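Local atomic coordinates of hypothetical protein TM0894 (Thermotoga maritima, PDB entry 1ZTC), a protein that is a metallo-beta-lactamase-fold protein with two nickel ions bound in its crystal, probably a metal-dependent hydrolase and perhaps an endoribonuclease. Residues 31-39 with 49-60; 96-105 with 124-135. All coordinates share one frame; numbering follows the deposited sequence.

In the fold
Interaction 1 and interaction 2 lie on one mixed sheet of the metallo-beta-lactamase fold. Interaction 1 pairs strand 37-42 with 45-49 and follows the loops before strand 37-42 and after strand 45-49 toward the nickel ions; interaction 2 pairs 97-101 with 130-133, the latter the outermost strand within this chain. Strand 76-78 lies between the two pairs. Their centres are about 19 Å apart and their nearest atoms about 6 Å, without touching. The metals lie nearer to interaction 1: the side chain of Ser-35 is about 5 Å from a nickel ion, whereas that of Val-100, in interaction 2, is about 12 Å away. The two nickel sites share Asp-174.

Interaction 1 of 2, residues 31-39 with 49-60; sequences NAHFSTVVY and IDPGNLSSMDEL
Val-38 and Ile-49 form an antiparallel hydrogen-bonded pair: Val-38 N donates to Ile-49 O at 3.2 Å, and Ile-49 N returns a bond to Val-38 O at 2.9 Å. Their beta-branched side chains suit strand positions and lie on one face, CB to CB at 4.1 Å. Next along, Val-37 tucks CG2 against Pro-51 O at 3.3 Å; with CG1 anti to the backbone N (chi1 -180°), the other methyl extends to Leu-60 CD2 at 4.1 Å, joining strand to helix 57-67. Gly-52, lacking a side chain, leaves room for CG2 and takes backbone angles (phi 92°, psi -163°) that only glycine adopts easily. Beyond the strand pair, in the metallo-beta-lactamase fold, both segments become loops beside the dinuclear metal site. Small Ser-35 lets the loops close together, its OG lying 3.5 Å from Gly-52 CA and bonding to Thr-36 O from above the carbonyl plane. Asp-50 turns its carboxylate to His-86 and Thr-80; His-86 is a nickel ligand, so Asp-50 stands in the second shell and probably helps to orient that imidazole. Farther out, Phe-34 lays its ring obliquely against Ser-56 OG, with CD2 at 3.4 Å, while Phe-25 of the third subunit packs on Phe-34. A water in the ring plane, at its edge, bonds Ser-35 O, Asn-53 N and Ser-56 OG, linking the loops. Another joins Asn-31 O to Asn-53 ND2 near the second subunit.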
loop_
_atom_site.group_PDB
_atom_site.type_symbol
_atom_site.label_atom_id
_atom_site.label_comp_id
_atom_site.label_asym_id
_atom_site.label_seq_id
_atom_site.Cartn_x
_atom_site.Cartn_y
_atom_site.Cartn_z
ATOM N N ASN A 31 -5.953 3.673 -5.184
ATOM C CA ASN A 31 -6.992 2.710 -5.006
ATOM C C ASN A 31 -6.504 1.364 -5.536
ATOM O O ASN A 31 -6.448 1.128 -6.756
ATOM C CB ASN A 31 -8.224 3.167 -5.765
ATOM C CG ASN A 31 -9.411 2.349 -5.443
ATOM O OD1 ASN A 31 -9.289 1.171 -5.077
ATOM N ND2 ASN A 31 -10.582 2.969 -5.530
ATOM N N ALA A 32 -6.093 0.499 -4.620
ATOM C CA ALA A 32 -5.605 -0.793 -5.025
ATOM C C ALA A 32 -6.212 -1.908 -4.173
ATOM O O ALA A 32 -5.556 -2.919 -3.915
ATOM C CB ALA A 32 -4.057 -0.795 -4.955
ATOM N N HIS A 33 -7.480 -1.751 -3.793
ATOM C CA HIS A 33 -8.207 -2.824 -3.161
ATOM C C HIS A 33 -8.140 -4.071 -4.033
ATOM O O HIS A 33 -8.123 -3.968 -5.244
ATOM C CB HIS A 33 -9.666 -2.463 -2.981
ATOM C CG HIS A 33 -9.908 -1.352 -2.017
ATOM N ND1 HIS A 33 -9.322 -1.305 -0.770
ATOM C CD2 HIS A 33 -10.673 -0.235 -2.124
ATOM C CE1 HIS A 33 -9.747 -0.226 -0.135
ATOM N NE2 HIS A 33 -10.562 0.445 -0.936
ATOM N N PHE A 34 -8.092 -5.241 -3.399
ATOM C CA PHE A 34 -7.983 -6.472 -4.113
ATOM C C PHE A 34 -8.715 -7.566 -3.322
ATOM O O PHE A 34 -8.507 -7.749 -2.107
ATOM C CB PHE A 34 -6.532 -6.821 -4.427
ATOM C CG PHE A 34 -5.684 -7.095 -3.234
ATOM C CD1 PHE A 34 -5.221 -6.060 -2.447
ATOM C CD2 PHE A 34 -5.354 -8.407 -2.875
ATOM C CE1 PHE A 34 -4.411 -6.307 -1.320
ATOM C CE2 PHE A 34 -4.556 -8.641 -1.771
ATOM C CZ PHE A 34 -4.099 -7.591 -0.988
ATOM N N SER A 35 -9.577 -8.292 -4.024
ATOM C CA SER A 35 -10.339 -9.333 -3.370
ATOM C C SER A 35 -9.555 -10.640 -3.259
ATOM O O SER A 35 -8.624 -10.927 -4.013
ATOM C CB SER A 35 -11.699 -9.574 -4.065
ATOM O OG SER A 35 -11.570 -10.312 -5.265
ATOM N N THR A 36 -9.980 -11.422 -2.283
ATOM C CA THR A 36 -9.723 -12.844 -2.240
ATOM C C THR A 36 -10.131 -13.483 -3.568
ATOM O O THR A 36 -11.136 -13.092 -4.187
ATOM C CB THR A 36 -10.539 -13.432 -1.102
ATOM O OG1 THR A 36 -10.051 -12.874 0.123
ATOM C CG2 THR A 36 -10.428 -14.969 -1.058
ATOM N N VAL A 37 -9.342 -14.459 -4.001
ATOM C CA VAL A 37 -9.613 -15.229 -5.216
ATOM C C VAL A 37 -9.662 -16.720 -4.835
ATOM O O VAL A 37 -8.725 -17.280 -4.282
ATOM C CB VAL A 37 -8.545 -15.043 -6.307
ATOM C CG1 VAL A 37 -8.886 -15.878 -7.578
ATOM C CG2 VAL A 37 -8.397 -13.591 -6.648
ATOM N N VAL A 38 -10.797 -17.320 -5.140
ATOM C CA VAL A 38 -11.113 -18.703 -4.825
ATOM C C VAL A 38 -11.136 -19.510 -6.117
ATOM O O VAL A 38 -11.733 -19.095 -7.118
ATOM C CB VAL A 38 -12.498 -18.771 -4.114
ATOM C CG1 VAL A 38 -13.067 -20.158 -4.092
ATOM C CG2 VAL A 38 -12.338 -18.227 -2.684
ATOM N N TYR A 39 -10.465 -20.656 -6.068
ATOM C CA TYR A 39 -10.383 -21.580 -7.171
ATOM C C TYR A 39 -10.976 -22.920 -6.736
ATOM O O TYR A 39 -10.696 -23.397 -5.630
ATOM C CB TYR A 39 -8.927 -21.766 -7.565
ATOM C CG TYR A 39 -8.677 -22.808 -8.649
ATOM C CD1 TYR A 39 -9.010 -22.558 -9.965
ATOM C CD2 TYR A 39 -8.083 -24.028 -8.349
ATOM C CE1 TYR A 39 -8.776 -23.472 -10.940
ATOM C CE2 TYR A 39 -7.839 -24.961 -9.344
ATOM C CZ TYR A 39 -8.176 -24.665 -10.642
ATOM O OH TYR A 39 -7.945 -25.567 -11.661
ATOM N N ILE A 49 -14.130 -17.939 -8.192
ATOM C CA ILE A 49 -15.065 -17.000 -7.580
ATOM C C ILE A 49 -14.292 -15.755 -7.191
ATOM O O ILE A 49 -13.361 -15.840 -6.380
ATOM C CB ILE A 49 -15.775 -17.595 -6.357
ATOM C CG1 ILE A 49 -16.526 -18.877 -6.755
ATOM C CG2 ILE A 49 -16.764 -16.606 -5.778
ATOM C CD1 ILE A 49 -17.265 -19.560 -5.583
ATOM N N ASP A 50 -14.689 -14.619 -7.783
ATOM C CA ASP A 50 -14.041 -13.309 -7.625
ATOM C C ASP A 50 -12.586 -13.368 -8.095
ATOM O O ASP A 50 -11.693 -13.592 -7.287
ATOM C CB ASP A 50 -14.158 -12.785 -6.190
ATOM C CG ASP A 50 -15.552 -12.255 -5.873
ATOM O OD1 ASP A 50 -16.409 -12.272 -6.787
ATOM O OD2 ASP A 50 -15.788 -11.806 -4.730
ATOM N N PRO A 51 -12.359 -13.168 -9.413
ATOM C CA PRO A 51 -11.013 -13.261 -9.996
ATOM C C PRO A 51 -10.007 -12.211 -9.523
ATOM O O PRO A 51 -8.794 -12.385 -9.715
ATOM C CB PRO A 51 -11.271 -13.159 -11.514
ATOM C CG PRO A 51 -12.555 -12.401 -11.618
ATOM C CD PRO A 51 -13.375 -12.895 -10.447
ATOM N N GLY A 52 -10.514 -11.132 -8.915
ATOM C CA GLY A 52 -9.683 -10.187 -8.264
ATOM C C GLY A 52 -9.224 -9.007 -9.102
ATOM O O GLY A 52 -9.767 -8.693 -10.162
ATOM N N ASN A 53 -8.195 -8.353 -8.595
ATOM C CA ASN A 53 -7.733 -7.101 -9.129
ATOM C C ASN A 53 -6.319 -7.234 -9.696
ATOM O O ASN A 53 -5.585 -8.152 -9.371
ATOM C CB ASN A 53 -7.769 -6.053 -8.017
ATOM C CG ASN A 53 -7.643 -4.634 -8.543
ATOM O OD1 ASN A 53 -8.150 -4.330 -9.619
ATOM N ND2 ASN A 53 -6.841 -3.805 -7.843
ATOM N N LEU A 54 -5.969 -6.287 -10.551
ATOM C CA LEU A 54 -4.726 -6.249 -11.254
ATOM C C LEU A 54 -3.509 -6.385 -10.342
ATOM O O LEU A 54 -2.500 -7.000 -10.702
ATOM C CB LEU A 54 -4.659 -4.917 -12.017
ATOM C CG LEU A 54 -3.417 -4.669 -12.869
ATOM C CD1 LEU A 54 -3.284 -5.748 -13.919
ATOM C CD2 LEU A 54 -3.492 -3.279 -13.522
ATOM N N SER A 55 -3.601 -5.800 -9.156
ATOM C CA SER A 55 -2.517 -5.805 -8.213
ATOM C C SER A 55 -2.105 -7.205 -7.679
ATOM O O SER A 55 -0.997 -7.355 -7.153
ATOM C CB SER A 55 -2.846 -4.836 -7.067
ATOM O OG SER A 55 -3.998 -5.234 -6.356
ATOM N N SER A 56 -2.988 -8.204 -7.839
ATOM C CA SER A 56 -2.699 -9.601 -7.492
ATOM C C SER A 56 -2.021 -10.418 -8.604
ATOM O O SER A 56 -1.832 -11.624 -8.460
ATOM C CB SER A 56 -3.989 -10.307 -7.092
ATOM O OG SER A 56 -4.470 -9.750 -5.895
HETATM N N MSE A 57 -1.624 -9.757 -9.684
HETATM C CA MSE A 57 -1.113 -10.432 -10.865
HETATM C C MSE A 57 0.100 -11.326 -10.595
HETATM O O MSE A 57 0.188 -12.417 -11.156
HETATM C CB MSE A 57 -0.787 -9.423 -11.998
HETATM C CG MSE A 57 0.356 -8.461 -11.660
HETATM SE SE MSE A 57 0.613 -7.165 -13.108
HETATM C CE MSE A 57 0.551 -5.442 -11.950
ATOM N N ASP A 58 1.031 -10.891 -9.753
ATOM C CA ASP A 58 2.203 -11.730 -9.453
ATOM C C ASP A 58 1.810 -12.956 -8.623
ATOM O O ASP A 58 2.351 -14.028 -8.814
ATOM C CB ASP A 58 3.279 -10.972 -8.685
ATOM C CG ASP A 58 3.869 -9.814 -9.480
ATOM O OD1 ASP A 58 3.804 -9.873 -10.733
ATOM O OD2 ASP A 58 4.410 -8.874 -8.829
ATOM N N GLU A 59 0.889 -12.780 -7.676
ATOM C CA GLU A 59 0.448 -13.918 -6.870
ATOM C C GLU A 59 -0.301 -14.926 -7.730
ATOM O O GLU A 59 -0.106 -16.144 -7.590
ATOM C CB GLU A 59 -0.421 -13.498 -5.673
ATOM C CG GLU A 59 -0.585 -14.639 -4.651
ATOM C CD GLU A 59 -1.225 -14.218 -3.324
ATOM O OE1 GLU A 59 -1.762 -13.074 -3.225
ATOM O OE2 GLU A 59 -1.150 -15.046 -2.382
ATOM N N LEU A 60 -1.176 -14.426 -8.604
ATOM C CA LEU A 60 -1.911 -15.303 -9.487
ATOM C C LEU A 60 -1.000 -16.057 -10.432
ATOM O O LEU A 60 -1.188 -17.252 -10.644
ATOM C CB LEU A 60 -2.989 -14.545 -10.249
ATOM C CG LEU A 60 -4.144 -14.124 -9.341
ATOM C CD1 LEU A 60 -4.956 -13.049 -10.032
ATOM C CD2 LEU A 60 -5.016 -15.302 -8.926
HETATM O O HOH W 1 -6.324 -0.973 -8.813
HETATM O O HOH W 2 -7.262 -9.733 -6.037
HETATM O O HOH W 3 -13.004 -14.967 -3.717
#

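Interaction 2 of 2, residues 96-105 with 124-135; sequences ATFYVHEVYK and ISSWKNVVLLKG
Phe-98 lays its ring across the five-membered ring of Trp-127 in a face-to-face stack, with centroids 4.3 Å apart and planes inclined by 27°. Trp-127 CD1 sits over the centre of the phenyl face, while Ala-96 CB covers part of the opposite face; a small methyl fits there. Trp-127 CB bears on Phe-98 CD2 at 3.6 Å, and Ile-124 CA lies over the indole's other face, which sandwiches the large ring between strand and helix end. Its NE1 bonds to Ser-90. On the same side of the sheet, Leu-132 pushes CD2 against the edge of Tyr-104 at CE1, 3.8 Å away, and Ile-124 CG2 meets that ring's edge at CE2. Val-100 sets CG1 between the backbone N and carbonyl carbon (chi1 62°), where it fills the gap between Val-130 CG1 and Leu-132 CD2.

On the opposite face, Val-131 lies alongside Tyr-99, with Val-131 CB 3.7 Å from Tyr-99 CD2. Leu-133 CD1 presses on Tyr-99 CB; the phenol OH reaches Asp-76. At the far end, Leu-133 O lies over the centre of the His-101 ring, 3.5 Å above its plane. Glu-102 OE2 forms a salt bridge with Lys-134 NZ at 3.1 Å, the two long side chains crossing at the solvent-exposed margin. Between the two layers of side chains a parallel ladder runs from the Phe-98 N to Asn-129 O bond to that of Glu-102 N with Leu-133 O. Strand 97-101, helix 114-125 and strand 130-133 together make a beta-alpha-beta unit, its two parallel strands adjacent at one margin of the metallo-beta-lactamase sheet.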
loop_
_atom_site.group_PDB
_atom_site.type_symbol
_atom_site.label_atom_id
_atom_site.label_comp_id
_atom_site.label_asym_id
_atom_site.label_seq_id
_atom_site.Cartn_x
_atom_site.Cartn_y
_atom_site.Cartn_z
ATOM N N ALA A 96 -14.358 -18.668 -20.318
ATOM C CA ALA A 96 -15.208 -18.883 -19.176
ATOM C C ALA A 96 -16.633 -18.419 -19.418
ATOM O O ALA A 96 -16.902 -17.519 -20.216
ATOM C CB ALA A 96 -14.638 -18.160 -17.972
ATOM N N THR A 97 -17.549 -19.085 -18.730
ATOM C CA THR A 97 -18.893 -18.579 -18.547
ATOM C C THR A 97 -18.870 -17.777 -17.260
ATOM O O THR A 97 -18.308 -18.225 -16.253
ATOM C CB THR A 97 -19.885 -19.724 -18.446
ATOM O OG1 THR A 97 -19.751 -20.527 -19.624
ATOM C CG2 THR A 97 -21.327 -19.200 -18.313
ATOM N N PHE A 98 -19.483 -16.597 -17.308
ATOM C CA PHE A 98 -19.553 -15.694 -16.186
ATOM C C PHE A 98 -20.904 -15.731 -15.527
ATOM O O PHE A 98 -21.911 -15.776 -16.216
ATOM C CB PHE A 98 -19.222 -14.271 -16.653
ATOM C CG PHE A 98 -17.827 -14.146 -17.165
ATOM C CD1 PHE A 98 -16.774 -14.004 -16.278
ATOM C CD2 PHE A 98 -17.555 -14.232 -18.529
ATOM C CE1 PHE A 98 -15.466 -13.929 -16.719
ATOM C CE2 PHE A 98 -16.238 -14.161 -18.984
ATOM C CZ PHE A 98 -15.195 -14.011 -18.066
ATOM N N TYR A 99 -20.926 -15.701 -14.186
ATOM C CA TYR A 99 -22.187 -15.795 -13.421
ATOM C C TYR A 99 -22.283 -14.603 -12.504
ATOM O O TYR A 99 -21.347 -14.316 -11.749
ATOM C CB TYR A 99 -22.253 -17.066 -12.564
ATOM C CG TYR A 99 -22.090 -18.368 -13.310
ATOM C CD1 TYR A 99 -20.870 -18.709 -13.865
ATOM C CD2 TYR A 99 -23.136 -19.284 -13.409
ATOM C CE1 TYR A 99 -20.684 -19.889 -14.522
ATOM C CE2 TYR A 99 -22.966 -20.491 -14.098
ATOM C CZ TYR A 99 -21.723 -20.776 -14.648
ATOM O OH TYR A 99 -21.481 -21.943 -15.325
ATOM N N VAL A 100 -23.434 -13.949 -12.544
ATOM C CA VAL A 100 -23.643 -12.685 -11.846
ATOM C C VAL A 100 -25.148 -12.506 -11.633
ATOM O O VAL A 100 -25.943 -12.982 -12.445
ATOM C CB VAL A 100 -23.045 -11.474 -12.681
ATOM C CG1 VAL A 100 -23.724 -11.332 -13.997
ATOM C CG2 VAL A 100 -23.096 -10.162 -11.931
ATOM N N HIS A 101 -25.524 -11.831 -10.547
ATOM C CA HIS A 101 -26.930 -11.569 -10.273
ATOM C C HIS A 101 -27.513 -10.629 -11.313
ATOM O O HIS A 101 -26.911 -9.603 -11.660
ATOM C CB HIS A 101 -27.145 -10.992 -8.859
ATOM C CG HIS A 101 -28.588 -10.986 -8.438
ATOM N ND1 HIS A 101 -29.500 -10.080 -8.930
ATOM C CD2 HIS A 101 -29.288 -11.826 -7.634
ATOM C CE1 HIS A 101 -30.696 -10.342 -8.425
ATOM N NE2 HIS A 101 -30.591 -11.393 -7.630
ATOM N N GLU A 102 -28.709 -10.969 -11.790
ATOM C CA GLU A 102 -29.357 -10.267 -12.897
ATOM C C GLU A 102 -29.528 -8.756 -12.703
ATOM O O GLU A 102 -29.505 -7.992 -13.673
ATOM C CB GLU A 102 -30.729 -10.912 -13.195
ATOM C CG GLU A 102 -31.690 -10.952 -11.996
ATOM C CD GLU A 102 -33.050 -11.524 -12.320
ATOM O OE1 GLU A 102 -33.290 -11.946 -13.476
ATOM O OE2 GLU A 102 -33.884 -11.551 -11.394
ATOM N N VAL A 103 -29.636 -8.308 -11.456
ATOM C CA VAL A 103 -29.951 -6.917 -11.186
ATOM C C VAL A 103 -28.743 -5.979 -11.441
ATOM O O VAL A 103 -28.891 -4.769 -11.428
ATOM C CB VAL A 103 -30.614 -6.796 -9.765
ATOM C CG1 VAL A 103 -29.615 -6.870 -8.683
ATOM C CG2 VAL A 103 -31.423 -5.551 -9.622
ATOM N N TYR A 104 -27.578 -6.542 -11.764
ATOM C CA TYR A 104 -26.428 -5.732 -12.176
ATOM C C TYR A 104 -26.752 -4.950 -13.442
ATOM O O TYR A 104 -26.283 -3.830 -13.619
ATOM C CB TYR A 104 -25.157 -6.582 -12.352
ATOM C CG TYR A 104 -24.811 -6.991 -13.765
ATOM C CD1 TYR A 104 -25.353 -8.133 -14.331
ATOM C CD2 TYR A 104 -23.942 -6.224 -14.537
ATOM C CE1 TYR A 104 -25.046 -8.503 -15.639
ATOM C CE2 TYR A 104 -23.620 -6.593 -15.848
ATOM C CZ TYR A 104 -24.167 -7.731 -16.394
ATOM O OH TYR A 104 -23.852 -8.097 -17.693
ATOM N N LYS A 105 -27.561 -5.543 -14.313
ATOM C CA LYS A 105 -27.981 -4.874 -15.548
ATOM C C LYS A 105 -28.795 -3.592 -15.332
ATOM O O LYS A 105 -28.940 -2.803 -16.258
ATOM C CB LYS A 105 -28.773 -5.841 -16.422
ATOM C CG LYS A 105 -27.890 -6.869 -17.083
ATOM C CD LYS A 105 -28.647 -7.729 -18.085
ATOM C CE LYS A 105 -27.774 -8.035 -19.320
ATOM N NZ LYS A 105 -26.533 -8.836 -19.009
ATOM N N ILE A 124 -16.885 -5.285 -18.149
ATOM C CA ILE A 124 -18.194 -5.914 -18.291
ATOM C C ILE A 124 -18.449 -6.354 -19.720
ATOM O O ILE A 124 -18.968 -7.429 -19.937
ATOM C CB ILE A 124 -19.312 -4.974 -17.833
ATOM C CG1 ILE A 124 -19.265 -4.808 -16.318
ATOM C CG2 ILE A 124 -20.714 -5.451 -18.302
ATOM C CD1 ILE A 124 -19.995 -3.584 -15.813
ATOM N N SER A 125 -18.037 -5.531 -20.692
ATOM C CA SER A 125 -18.164 -5.874 -22.106
ATOM C C SER A 125 -17.364 -7.083 -22.543
ATOM O O SER A 125 -17.646 -7.644 -23.585
ATOM C CB SER A 125 -17.707 -4.698 -22.973
ATOM O OG SER A 125 -18.657 -3.672 -22.859
ATOM N N SER A 126 -16.336 -7.444 -21.791
ATOM C CA SER A 126 -15.506 -8.567 -22.147
ATOM C C SER A 126 -16.181 -9.904 -21.855
ATOM O O SER A 126 -15.722 -10.932 -22.343
ATOM C CB SER A 126 -14.155 -8.474 -21.409
ATOM O OG SER A 126 -14.238 -8.883 -20.040
ATOM N N TRP A 127 -17.258 -9.897 -21.065
ATOM C CA TRP A 127 -17.949 -11.142 -20.703
ATOM C C TRP A 127 -18.852 -11.564 -21.846
ATOM O O TRP A 127 -19.946 -11.019 -22.003
ATOM C CB TRP A 127 -18.800 -10.973 -19.458
ATOM C CG TRP A 127 -18.065 -10.383 -18.296
ATOM C CD1 TRP A 127 -16.714 -10.389 -18.083
ATOM C CD2 TRP A 127 -18.648 -9.702 -17.192
ATOM N NE1 TRP A 127 -16.413 -9.745 -16.894
ATOM C CE2 TRP A 127 -17.585 -9.308 -16.331
ATOM C CE3 TRP A 127 -19.965 -9.371 -16.845
ATOM C CZ2 TRP A 127 -17.806 -8.583 -15.154
ATOM C CZ3 TRP A 127 -20.188 -8.665 -15.666
ATOM C CH2 TRP A 127 -19.113 -8.285 -14.832
ATOM N N LYS A 128 -18.412 -12.537 -22.632
ATOM C CA LYS A 128 -19.183 -12.931 -23.817
ATOM C C LYS A 128 -20.299 -13.934 -23.479
ATOM O O LYS A 128 -21.352 -13.873 -24.056
ATOM C CB LYS A 128 -18.257 -13.450 -24.923
ATOM C CG LYS A 128 -17.144 -12.455 -25.361
ATOM C CD LYS A 128 -17.691 -11.063 -25.792
ATOM C CE LYS A 128 -16.562 -10.015 -25.914
ATOM N NZ LYS A 128 -17.042 -8.604 -26.139
ATOM N N ASN A 129 -20.077 -14.824 -22.521
ATOM C CA ASN A 129 -21.114 -15.754 -22.098
ATOM C C ASN A 129 -21.388 -15.534 -20.635
ATOM O O ASN A 129 -20.498 -15.726 -19.772
ATOM C CB ASN A 129 -20.692 -17.190 -22.348
ATOM C CG ASN A 129 -20.441 -17.456 -23.811
ATOM O OD1 ASN A 129 -19.294 -17.518 -24.246
ATOM N ND2 ASN A 129 -21.513 -17.570 -24.587
ATOM N N VAL A 130 -22.623 -15.133 -20.360
ATOM C CA VAL A 130 -23.050 -14.731 -19.035
ATOM C C VAL A 130 -24.303 -15.489 -18.616
ATOM O O VAL A 130 -25.268 -15.571 -19.374
ATOM C CB VAL A 130 -23.331 -13.214 -19.005
ATOM C CG1 VAL A 130 -23.761 -12.782 -17.623
ATOM C CG2 VAL A 130 -22.080 -12.426 -19.455
ATOM N N VAL A 131 -24.278 -16.046 -17.414
ATOM C CA VAL A 131 -25.460 -16.635 -16.804
ATOM C C VAL A 131 -25.953 -15.682 -15.732
ATOM O O VAL A 131 -25.195 -15.308 -14.841
ATOM C CB VAL A 131 -25.136 -18.001 -16.190
ATOM C CG1 VAL A 131 -26.318 -18.527 -15.340
ATOM C CG2 VAL A 131 -24.836 -18.981 -17.323
ATOM N N LEU A 132 -27.219 -15.270 -15.845
ATOM C CA LEU A 132 -27.815 -14.354 -14.876
ATOM C C LEU A 132 -28.455 -15.133 -13.744
ATOM O O LEU A 132 -29.262 -16.014 -13.983
ATOM C CB LEU A 132 -28.843 -13.440 -15.569
ATOM C CG LEU A 132 -28.237 -12.623 -16.719
ATOM C CD1 LEU A 132 -29.341 -11.889 -17.446
ATOM C CD2 LEU A 132 -27.168 -11.650 -16.269
ATOM N N LEU A 133 -28.066 -14.829 -12.513
ATOM C CA LEU A 133 -28.580 -15.510 -11.330
ATOM C C LEU A 133 -29.616 -14.647 -10.605
ATOM O O LEU A 133 -29.660 -13.401 -10.777
ATOM C CB LEU A 133 -27.427 -15.838 -10.382
ATOM C CG LEU A 133 -26.338 -16.746 -10.962
ATOM C CD1 LEU A 133 -25.171 -16.854 -9.996
ATOM C CD2 LEU A 133 -26.917 -18.144 -11.324
ATOM N N LYS A 134 -30.484 -15.316 -9.841
ATOM C CA LYS A 134 -31.509 -14.642 -9.029
ATOM C C LYS A 134 -31.282 -14.828 -7.524
ATOM O O LYS A 134 -31.806 -14.058 -6.718
ATOM C CB LYS A 134 -32.873 -15.190 -9.384
ATOM C CG LYS A 134 -33.242 -14.993 -10.839
ATOM C CD LYS A 134 -34.727 -15.347 -11.078
ATOM C CE LYS A 134 -35.258 -14.930 -12.481
ATOM N NZ LYS A 134 -35.977 -13.599 -12.497
ATOM N N GLY A 135 -30.500 -15.846 -7.155
ATOM C CA GLY A 135 -30.417 -16.300 -5.776
ATOM C C GLY A 135 -31.197 -17.604 -5.587
ATOM O O GLY A 135 -32.179 -17.844 -6.257
HETATM O O HOH W 4 -17.447 -15.701 -21.915
HETATM O O HOH W 5 -32.238 -15.002 -14.086
#